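SusD homolog (Bacteroides thetaiotaomicron, PDB 3SGH) probably binds glycans at the outer membrane as a SusD-like lipoprotein, as in related starch-utilisation systems of Bacteroides. Local coordinates at residues A[67-70]-A[71-74]; A[454-457]-A[458-461]; A[461-464]-A[465-469]. All blocks are in the same frame, centred on the assembly; numbering follows the deposited sequence. Where two conformers were deposited one is given.

Interaction 1: A[67-70]-A[71-74]; sequences NASE and GHND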
ATOM      1  N   ASN A  67      -3.990   6.326  18.037  1.00 14.36           N
ATOM      2  CA  ASN A  67      -5.226   6.674  18.724  1.00 14.92           C
ATOM      3  C   ASN A  67      -6.002   7.789  17.998  1.00 14.97           C
ATOM      4  O   ASN A  67      -6.355   8.831  18.577  1.00 17.02           O
ATOM      5  CB  ASN A  67      -4.934   7.065  20.166  1.00 16.09           C
ATOM      6  CG  ASN A  67      -6.126   6.905  21.059  1.00 18.62           C
ATOM      7  OD1 ASN A  67      -6.759   5.854  21.057  1.00 21.03           O
ATOM      8  ND2 ASN A  67      -6.453   7.949  21.840  1.00 19.30           N
ATOM      9  N   ALA A  68      -6.269   7.545  16.720  1.00 13.59           N
ATOM     10  CA  ALA A  68      -7.061   8.482  15.909  1.00 14.28           C
ATOM     11  C   ALA A  68      -8.474   8.682  16.414  1.00 14.09           C
ATOM     12  O   ALA A  68      -9.115   7.765  16.973  1.00 14.19           O
ATOM     13  CB  ALA A  68      -7.129   8.027  14.448  1.00 15.01           C
ATOM     14  N   SER A  69      -8.981   9.870  16.130  1.00 14.66           N
ATOM     15  CA  SER A  69     -10.384  10.216  16.268  1.00 15.48           C
ATOM     16  C   SER A  69     -11.267   9.317  15.420  1.00 16.57           C
ATOM     17  O   SER A  69     -10.817   8.700  14.486  1.00 14.99           O
ATOM     18  CB  SER A  69     -10.611  11.665  15.832  1.00 15.49           C
ATOM     19  OG  SER A  69     -10.408  11.820  14.431  1.00 15.75           O
ATOM     20  N   GLU A  70     -12.547   9.250  15.756  1.00 16.73           N
ATOM     21  CA  GLU A  70     -13.497   8.494  14.943  1.00 17.41           C
ATOM     22  C   GLU A  70     -13.504   9.003  13.516  1.00 17.43           C
ATOM     23  O   GLU A  70     -13.507   8.204  12.602  1.00 16.58           O
ATOM     24  CB  GLU A  70     -14.888   8.621  15.519  1.00 18.32           C
ATOM     25  CG  GLU A  70     -15.037   7.931  16.889  1.00 19.54           C
ATOM     26  CD  GLU A  70     -16.464   7.974  17.465  1.00 26.86           C
ATOM     27  OE1 GLU A  70     -17.375   8.536  16.815  1.00 28.78           O
ATOM     28  OE2 GLU A  70     -16.681   7.478  18.613  1.00 29.05           O
ATOM     29  N   GLY A  71     -13.557  10.331  13.344  1.00 17.62           N
ATOM     30  CA  GLY A  71     -13.549  10.938  12.004  1.00 17.84           C
ATOM     31  C   GLY A  71     -12.352  10.552  11.154  1.00 16.45           C
ATOM     32  O   GLY A  71     -12.503  10.238   9.959  1.00 17.05           O
ATOM     33  N   HIS A  72     -11.161  10.582  11.756  1.00 16.08           N
ATOM     34  CA  HIS A  72      -9.941  10.165  11.086  1.00 14.39           C
ATOM     35  C   HIS A  72      -9.994   8.673  10.835  1.00 14.00           C
ATOM     36  O   HIS A  72      -9.783   8.232   9.718  1.00 14.85           O
ATOM     37  CB  HIS A  72      -8.707  10.553  11.889  1.00 13.76           C
ATOM     38  CG  HIS A  72      -8.442  12.010  11.863  1.00 14.41           C
ATOM     39  ND1 HIS A  72      -7.378  12.587  12.507  1.00 16.60           N
ATOM     40  CD2 HIS A  72      -9.094  13.012  11.222  1.00 18.45           C
ATOM     41  CE1 HIS A  72      -7.399  13.890  12.285  1.00 17.67           C
ATOM     42  NE2 HIS A  72      -8.427  14.176  11.498  1.00 18.54           N
ATOM     43  N   ASN A  73     -10.316   7.883  11.841  1.00 14.40           N
ATOM     44  CA  ASN A  73     -10.413   6.445  11.610  1.00 13.96           C
ATOM     45  C   ASN A  73     -11.346   6.082  10.416  1.00 13.50           C
ATOM     46  O   ASN A  73     -10.987   5.292   9.570  1.00 13.90           O
ATOM     47  CB  ASN A  73     -10.939   5.731  12.839  1.00 14.19           C
ATOM     48  CG  ASN A  73     -11.087   4.231  12.611  1.00 16.89           C
ATOM     49  OD1 ASN A  73     -10.124   3.478  12.778  1.00 14.47           O
ATOM     50  ND2 ASN A  73     -12.268   3.805  12.185  1.00 12.49           N
ATOM     51  N   ASP A  74     -12.534   6.663  10.416  1.00 13.96           N
ATOM     52  CA  ASP A  74     -13.601   6.306   9.475  1.00 14.98           C
ATOM     53  C   ASP A  74     -13.412   6.851   8.070  1.00 15.85           C
ATOM     54  O   ASP A  74     -14.213   6.555   7.181  1.00 14.96           O
ATOM     55  CB  ASP A  74     -14.942   6.873  10.008  1.00 14.42           C
ATOM     56  CG  ASP A  74     -15.374   6.266  11.367  1.00 15.27           C
ATOM     57  OD1 ASP A  74     -14.660   5.370  11.914  1.00 18.11           O
ATOM     58  OD2 ASP A  74     -16.458   6.678  11.871  1.00 15.47           O
TER
HETATM   59  O   HOH W   1      -7.117  11.788  15.248  1.00 15.16           O
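Ser-69 holds its OG between its own backbone N and carbonyl carbon (chi1 68°), and His-72 turns CG to the side of its backbone N (chi1 -72°), which sets the hydroxyl against both the amide and the ring of His-72. The amide His-72 N donates to Ser-69 OG at 3.0 Å. The same oxygen lies over one face of the imidazole, 3.2 Å from His-72 CG. A water joins the two residues from another direction, accepting from Ser-69 N at 2.8 Å and, weakly, from His-72 ND1. Ala-68 CB packs against His-72 CB at 3.9 Å, and Trp-56 and Phe-58 meet the imidazole edge-to-face. This is a helix N-cap: Ser-69 precedes the short helix 70-73, its side chain taking up an amide of the first turn. Two main-chain bonds continue that turn: Asn-73 N donates to Ser-69 O, and Asp-74 N to Glu-70 O at 2.8 Å. Further along, Asn-73 ND2 donates to Asp-74 OD1 at 2.9 Å, almost straight at 168°, the oxygen lying in the amide plane; ND2 also reaches Arg-458 O. Asp-74 OD2 probably accepts from Arg-461 N, while Glu-70, its chain extended beyond CG, forms a salt bridge with Arg-461 NE. The two acids keep apart, with Glu-70 OE1 and Asp-74 OD2 separated by 5.4 Å. An alanine in place of Asp-74 would remove both carboxylate oxygens, which would probably leave Arg-461 N without this acceptor and Asn-73 ND2 with one of its two acceptors gone.

Interaction 2: A[454-457]-A[458-461]; sequences QRRL and RFTR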
ATOM      1  N   GLN A 454      -0.170  -0.270  15.593  1.00 15.59           N
ATOM      2  CA  GLN A 454      -1.599  -0.387  15.298  1.00 15.15           C
ATOM      3  C   GLN A 454      -1.784  -1.545  14.344  1.00 14.91           C
ATOM      4  O   GLN A 454      -1.001  -1.721  13.448  1.00 14.95           O
ATOM      5  CB  GLN A 454      -2.151   0.918  14.692  1.00 14.53           C
ATOM      6  CG  GLN A 454      -3.647   0.825  14.392  1.00 14.62           C
ATOM      7  CD  GLN A 454      -4.365   2.164  14.404  1.00 14.14           C
ATOM      8  OE1 GLN A 454      -3.835   3.182  14.907  1.00 15.64           O
ATOM      9  NE2 GLN A 454      -5.616   2.175  13.875  1.00 13.29           N
ATOM     10  N   ARG A 455      -2.807  -2.361  14.552  1.00 13.70           N
ATOM     11  CA  ARG A 455      -2.944  -3.625  13.843  1.00 14.25           C
ATOM     12  C   ARG A 455      -4.055  -3.576  12.758  1.00 13.72           C
ATOM     13  O   ARG A 455      -4.039  -4.376  11.826  1.00 15.69           O
ATOM     14  CB  ARG A 455      -3.153  -4.740  14.828  1.00 15.01           C
ATOM     15  CG  ARG A 455      -2.082  -4.847  15.880  1.00 14.36           C
ATOM     16  CD  ARG A 455      -0.639  -5.011  15.338  1.00 14.45           C
ATOM     17  NE  ARG A 455      -0.474  -6.248  14.565  1.00 15.03           N
ATOM     18  CZ  ARG A 455       0.642  -6.638  13.938  1.00 15.88           C
ATOM     19  NH1 ARG A 455       1.724  -5.877  13.930  1.00 15.64           N
ATOM     20  NH2 ARG A 455       0.694  -7.807  13.303  1.00 18.78           N
ATOM     21  N   ARG A 456      -4.982  -2.631  12.909  1.00 13.61           N
ATOM     22  CA  ARG A 456      -6.110  -2.432  11.997  1.00 13.38           C
ATOM     23  C   ARG A 456      -6.810  -1.098  12.268  1.00 14.34           C
ATOM     24  O   ARG A 456      -6.628  -0.495  13.326  1.00 13.56           O
ATOM     25  CB  ARG A 456      -7.151  -3.549  12.150  1.00 12.28           C
ATOM     26  CG  ARG A 456      -7.937  -3.552  13.434  1.00 14.55           C
ATOM     27  CD  ARG A 456      -8.826  -4.750  13.587  1.00 15.08           C
ATOM     28  NE  ARG A 456     -10.098  -4.539  12.885  1.00 14.74           N
ATOM     29  CZ  ARG A 456     -11.155  -3.938  13.425  1.00 18.00           C
ATOM     30  NH1 ARG A 456     -11.099  -3.426  14.661  1.00 13.72           N
ATOM     31  NH2 ARG A 456     -12.274  -3.806  12.717  1.00 17.04           N
ATOM     32  N   LEU A 457      -7.627  -0.663  11.315  1.00 14.07           N
ATOM     33  CA  LEU A 457      -8.600   0.389  11.574  0.50 14.66           C
ATOM     34  C   LEU A 457      -9.888  -0.270  12.089  1.00 15.32           C
ATOM     35  O   LEU A 457     -10.128  -1.440  11.831  1.00 15.19           O
ATOM     36  CB  LEU A 457      -8.866   1.193  10.295  0.50 15.24           C
ATOM     37  CG  LEU A 457      -7.883   2.336  10.011  0.50 16.23           C
ATOM     38  CD1 LEU A 457      -6.424   1.909  10.072  0.50 18.00           C
ATOM     39  CD2 LEU A 457      -8.225   2.971   8.652  0.50 16.84           C
ATOM     40  N   ARG A 458     -10.711   0.502  12.793  1.00 15.25           N
ATOM     41  CA  ARG A 458     -11.941   0.027  13.370  1.00 15.47           C
ATOM     42  C   ARG A 458     -13.101   0.250  12.407  1.00 15.88           C
ATOM     43  O   ARG A 458     -12.993   1.040  11.451  1.00 15.33           O
ATOM     44  CB  ARG A 458     -12.219   0.759  14.691  1.00 15.66           C
ATOM     45  CG  ARG A 458     -11.249   0.398  15.801  1.00 17.13           C
ATOM     46  CD  ARG A 458     -11.518   1.177  17.098  1.00 17.30           C
ATOM     47  NE  ARG A 458     -11.122   2.588  16.908  1.00 22.64           N
ATOM     48  CZ  ARG A 458     -11.955   3.593  16.658  1.00 24.43           C
ATOM     49  NH1 ARG A 458     -13.268   3.394  16.588  1.00 25.74           N
ATOM     50  NH2 ARG A 458     -11.486   4.817  16.457  1.00 25.40           N
ATOM     51  N   PHE A 459     -14.199  -0.449  12.693  1.00 16.34           N
ATOM     52  CA  PHE A 459     -15.477  -0.264  12.009  1.00 16.42           C
ATOM     53  C   PHE A 459     -15.952   1.196  12.260  1.00 17.44           C
ATOM     54  O   PHE A 459     -15.607   1.824  13.281  1.00 17.69           O
ATOM     55  CB  PHE A 459     -16.496  -1.295  12.519  1.00 16.98           C
ATOM     56  CG  PHE A 459     -16.091  -2.751  12.293  1.00 15.59           C
ATOM     57  CD1 PHE A 459     -15.454  -3.139  11.140  1.00 16.53           C
ATOM     58  CD2 PHE A 459     -16.425  -3.705  13.231  1.00 17.74           C
ATOM     59  CE1 PHE A 459     -15.152  -4.487  10.906  1.00 15.98           C
ATOM     60  CE2 PHE A 459     -16.137  -5.042  13.024  1.00 19.89           C
ATOM     61  CZ  PHE A 459     -15.501  -5.437  11.885  1.00 16.18           C
ATOM     62  N   THR A 460     -16.727   1.737  11.329  1.00 16.66           N
ATOM     63  CA  THR A 460     -17.089   3.147  11.383  1.00 17.11           C
ATOM     64  C   THR A 460     -18.329   3.477  12.202  1.00 17.87           C
ATOM     65  O   THR A 460     -19.229   2.637  12.386  1.00 17.66           O
ATOM     66  CB  THR A 460     -17.358   3.686   9.974  1.00 17.29           C
ATOM     67  OG1 THR A 460     -18.552   3.062   9.474  1.00 18.16           O
ATOM     68  CG2 THR A 460     -16.127   3.431   9.041  1.00 17.23           C
ATOM     69  N   ARG A 461     -18.395   4.726  12.662  1.00 18.18           N
ATOM     70  CA  ARG A 461     -19.551   5.179  13.416  1.00 20.05           C
ATOM     71  C   ARG A 461     -20.788   5.087  12.550  1.00 19.39           C
ATOM     72  O   ARG A 461     -21.866   4.733  13.058  1.00 17.71           O
ATOM     73  CB  ARG A 461     -19.395   6.605  13.994  1.00 21.17           C
ATOM     74  CG  ARG A 461     -20.717   7.059  14.740  1.00 27.21           C
ATOM     75  CD  ARG A 461     -20.615   8.295  15.651  1.00 35.51           C
ATOM     76  NE  ARG A 461     -19.858   7.943  16.849  1.00 39.39           N
ATOM     77  CZ  ARG A 461     -20.301   7.944  18.102  1.00 41.99           C
ATOM     78  NH1 ARG A 461     -21.550   8.328  18.448  1.00 43.05           N
ATOM     79  NH2 ARG A 461     -19.446   7.560  19.041  1.00 42.25           N
TER
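From Arg-456 to Phe-459 the backbone is extended at all four residues, yet no hydrogen bond joins 454-457 to 458-461. This is an irregular linker, largely buried, between helix 424-432 and helix 461-466. Main-chain bonds of Arg-455 and Arg-456 with Asn-485, and of Leu-457 with Leu-119, tie it to neighbouring parts of the SusD-like fold. The contact within it is a cation-pi pair between residues three apart along the extended chain: Arg-456 CZ sits over the face of the Phe-459 ring, 4.8 Å from the centroid and 12° off the ring normal. The guanidinium does not lie flat on the ring, for the two planes are 77° apart. It comes down edge first, with Arg-456 NH2 at 3.5 Å from Phe-459 CE1 and 3.6 Å from CD1. Arg-456 gets there with CG between its backbone N and carbonyl carbon (chi1 70°) and a bend at chi3. Outside partners fix both groups: Arg-456 NH1 makes a salt bridge with Asp-483 and a hydrogen bond to Ser-484 O, NH2 donates to Gln-120 O, and Phe-459 also packs on Val-471, Ala-474 and Val-475 of helix 468-477. Arg-458 passes Arg-456 at about a right angle; Arg-456 NH1 comes within 3.8 Å of Arg-458 CA, while Arg-458 NE turns off to Asn-485 OD1. Back at the start of the segment, Gln-454 folds its amide onto the linker itself: NE2 donates to Arg-456 O at 2.9 Å, from above the carbonyl plane, with the acceptor close to the plane of the amide.

Interaction 3: A[461-464]-A[465-469]; sequences RSEY and NNNKA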
ATOM      1  N   ARG A 461     -18.395   4.726  12.662  1.00 18.18           N
ATOM      2  CA  ARG A 461     -19.551   5.179  13.416  1.00 20.05           C
ATOM      3  C   ARG A 461     -20.788   5.087  12.550  1.00 19.39           C
ATOM      4  O   ARG A 461     -21.866   4.733  13.058  1.00 17.71           O
ATOM      5  CB  ARG A 461     -19.395   6.605  13.994  1.00 21.17           C
ATOM      6  CG  ARG A 461     -20.717   7.059  14.740  1.00 27.21           C
ATOM      7  CD  ARG A 461     -20.615   8.295  15.651  1.00 35.51           C
ATOM      8  NE  ARG A 461     -19.858   7.943  16.849  1.00 39.39           N
ATOM      9  CZ  ARG A 461     -20.301   7.944  18.102  1.00 41.99           C
ATOM     10  NH1 ARG A 461     -21.550   8.328  18.448  1.00 43.05           N
ATOM     11  NH2 ARG A 461     -19.446   7.560  19.041  1.00 42.25           N
ATOM     12  N   SER A 462     -20.669   5.399  11.253  1.00 18.16           N
ATOM     13  CA  SER A 462     -21.871   5.385  10.389  1.00 19.26           C
ATOM     14  C   SER A 462     -22.456   3.968  10.285  1.00 18.83           C
ATOM     15  O   SER A 462     -23.675   3.780  10.165  1.00 19.15           O
ATOM     16  CB  SER A 462     -21.578   6.016   9.012  1.00 19.41           C
ATOM     17  OG  SER A 462     -20.806   5.119   8.218  1.00 25.05           O
ATOM     18  N   GLU A 463     -21.600   2.967  10.367  1.00 17.97           N
ATOM     19  CA  GLU A 463     -22.065   1.583  10.345  1.00 17.76           C
ATOM     20  C   GLU A 463     -22.734   1.161  11.671  1.00 17.86           C
ATOM     21  O   GLU A 463     -23.760   0.451  11.672  1.00 18.30           O
ATOM     22  CB  GLU A 463     -20.935   0.651   9.952  1.00 17.78           C
ATOM     23  CG  GLU A 463     -20.607   0.783   8.456  1.00 18.19           C
ATOM     24  CD  GLU A 463     -21.648   0.072   7.607  1.00 19.22           C
ATOM     25  OE1 GLU A 463     -21.661  -1.166   7.646  1.00 21.51           O
ATOM     26  OE2 GLU A 463     -22.462   0.742   6.920  1.00 20.78           O
ATOM     27  N   TYR A 464     -22.143   1.559  12.792  1.00 17.54           N
ATOM     28  CA  TYR A 464     -22.800   1.314  14.069  1.00 18.92           C
ATOM     29  C   TYR A 464     -24.183   2.005  14.155  1.00 20.11           C
ATOM     30  O   TYR A 464     -25.099   1.508  14.793  1.00 18.97           O
ATOM     31  CB  TYR A 464     -21.916   1.739  15.240  1.00 19.13           C
ATOM     32  CG  TYR A 464     -20.812   0.747  15.587  1.00 17.95           C
ATOM     33  CD1 TYR A 464     -21.091  -0.385  16.358  1.00 21.19           C
ATOM     34  CD2 TYR A 464     -19.510   0.962  15.181  1.00 18.98           C
ATOM     35  CE1 TYR A 464     -20.098  -1.284  16.686  1.00 21.83           C
ATOM     36  CE2 TYR A 464     -18.487   0.087  15.516  1.00 19.34           C
ATOM     37  CZ  TYR A 464     -18.788  -1.042  16.285  1.00 20.54           C
ATOM     38  OH  TYR A 464     -17.804  -1.935  16.642  1.00 21.57           O
ATOM     39  N   ASN A 465     -24.311   3.148  13.492  1.00 19.28           N
ATOM     40  CA  ASN A 465     -25.519   3.950  13.577  1.00 19.41           C
ATOM     41  C   ASN A 465     -26.611   3.449  12.623  1.00 19.10           C
ATOM     42  O   ASN A 465     -27.740   3.326  13.049  1.00 19.72           O
ATOM     43  CB  ASN A 465     -25.164   5.434  13.286  1.00 19.51           C
ATOM     44  CG  ASN A 465     -24.625   6.156  14.499  1.00 21.32           C
ATOM     45  OD1 ASN A 465     -24.751   5.683  15.631  1.00 23.16           O
ATOM     46  ND2 ASN A 465     -24.082   7.342  14.276  1.00 21.09           N
ATOM     47  N   ASN A 466     -26.237   3.117  11.388  1.00 19.58           N
ATOM     48  CA  ASN A 466     -27.176   2.749  10.319  1.00 20.46           C
ATOM     49  C   ASN A 466     -27.198   1.298   9.887  1.00 21.37           C
ATOM     50  O   ASN A 466     -28.082   0.893   9.115  1.00 23.35           O
ATOM     51  CB  ASN A 466     -26.917   3.619   9.100  1.00 20.01           C
ATOM     52  CG  ASN A 466     -27.009   5.089   9.436  1.00 19.90           C
ATOM     53  OD1 ASN A 466     -28.090   5.586   9.759  1.00 20.03           O
ATOM     54  ND2 ASN A 466     -25.887   5.771   9.391  1.00 20.64           N
ATOM     55  N   ASN A 467     -26.224   0.515  10.341  1.00 21.13           N
ATOM     56  CA  ASN A 467     -26.157  -0.893  10.002  1.00 21.01           C
ATOM     57  C   ASN A 467     -25.785  -1.677  11.268  1.00 21.23           C
ATOM     58  O   ASN A 467     -24.950  -2.588  11.248  1.00 21.38           O
ATOM     59  CB  ASN A 467     -25.137  -1.089   8.885  1.00 20.37           C
ATOM     60  CG  ASN A 467     -25.204  -2.472   8.232  1.00 20.37           C
ATOM     61  OD1 ASN A 467     -26.201  -3.194   8.337  1.00 19.06           O
ATOM     62  ND2 ASN A 467     -24.127  -2.838   7.540  1.00 19.19           N
ATOM     63  N   LYS A 468     -26.459  -1.324  12.362  1.00 21.68           N
ATOM     64  CA  LYS A 468     -26.080  -1.751  13.697  1.00 22.66           C
ATOM     65  C   LYS A 468     -26.001  -3.273  13.944  1.00 22.17           C
ATOM     66  O   LYS A 468     -25.006  -3.762  14.465  1.00 20.81           O
ATOM     67  CB  LYS A 468     -27.050  -1.176  14.716  1.00 23.54           C
ATOM     68  CG  LYS A 468     -26.617  -1.372  16.187  1.00 27.73           C
ATOM     69  CD  LYS A 468     -27.700  -0.771  17.109  1.00 32.74           C
ATOM     70  CE  LYS A 468     -27.490  -1.186  18.528  1.00 37.67           C
ATOM     71  NZ  LYS A 468     -26.164  -0.704  18.995  1.00 41.47           N
ATOM     72  N   ALA A 469     -27.064  -3.986  13.622  1.00 21.84           N
ATOM     73  CA  ALA A 469     -27.104  -5.433  13.827  1.00 22.46           C
ATOM     74  C   ALA A 469     -25.970  -6.114  13.041  1.00 21.74           C
ATOM     75  O   ALA A 469     -25.258  -6.974  13.580  1.00 21.89           O
ATOM     76  CB  ALA A 469     -28.560  -6.024  13.440  1.00 22.87           C
TER
HETATM   77  O   HOH W   2     -25.652   1.467  17.349  1.00 38.64           O
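Ser-462 O takes two donors from one residue: Asn-466 N at 2.9 Å and, weakly, Asn-466 ND2 at 3.1 Å. The side chain of Asn-466 thus folds back on the last turn of helix 461-466, just before the chain breaks at Asn-467, the N-cap position of helix 468-477. The Asn-467 side chain makes no capping bond there; its amide turns to Glu-463 instead. At the break, Asn-467 N still donates to Glu-463 O at 2.8 Å. The two side chains of this pair run alongside each other, pointing the same way. Glu-463, its chain bent at chi2 (-76°), brings its carboxylate to the amide, and Asn-467 ND2 donates to Glu-463 OE1 at 3.0 Å, nearly straight at 170°. The donor meets the syn side of that oxygen, 28° out of the carboxylate plane. Tyr-137 OH also bonds to OE1, and ND2 has a second acceptor in Ala-135 O. Asn-465 ND2 rests on the aliphatic Arg-461 CG at 3.4 Å, while the guanidinium reaches Glu-70. Past the break, Lys-468 NZ pairs with Glu-472 and also donates to a water, which in turn donates to Tyr-464 O at 2.6 Å.

Overall arrangement
Interactions 2 and 3 follow one another along the chain and share Arg-461, the residue that also ties them to interaction 1, whose two acids hold it by its side chain and its backbone N. Helix 70-73 thus lies beside the start of helix 461-466, far away in sequence. The 454-461 linker is the buried member, where a cation meets an aromatic face. By contrast, 67-74 is a surface helix start of backbone and capping bonds with one water, and 461-469, partly buried and farthest from the centre of the chain, is rich in asparagine amides. Phe-459 CB against Tyr-464 CE2 joins interactions 2 and 3 by packing.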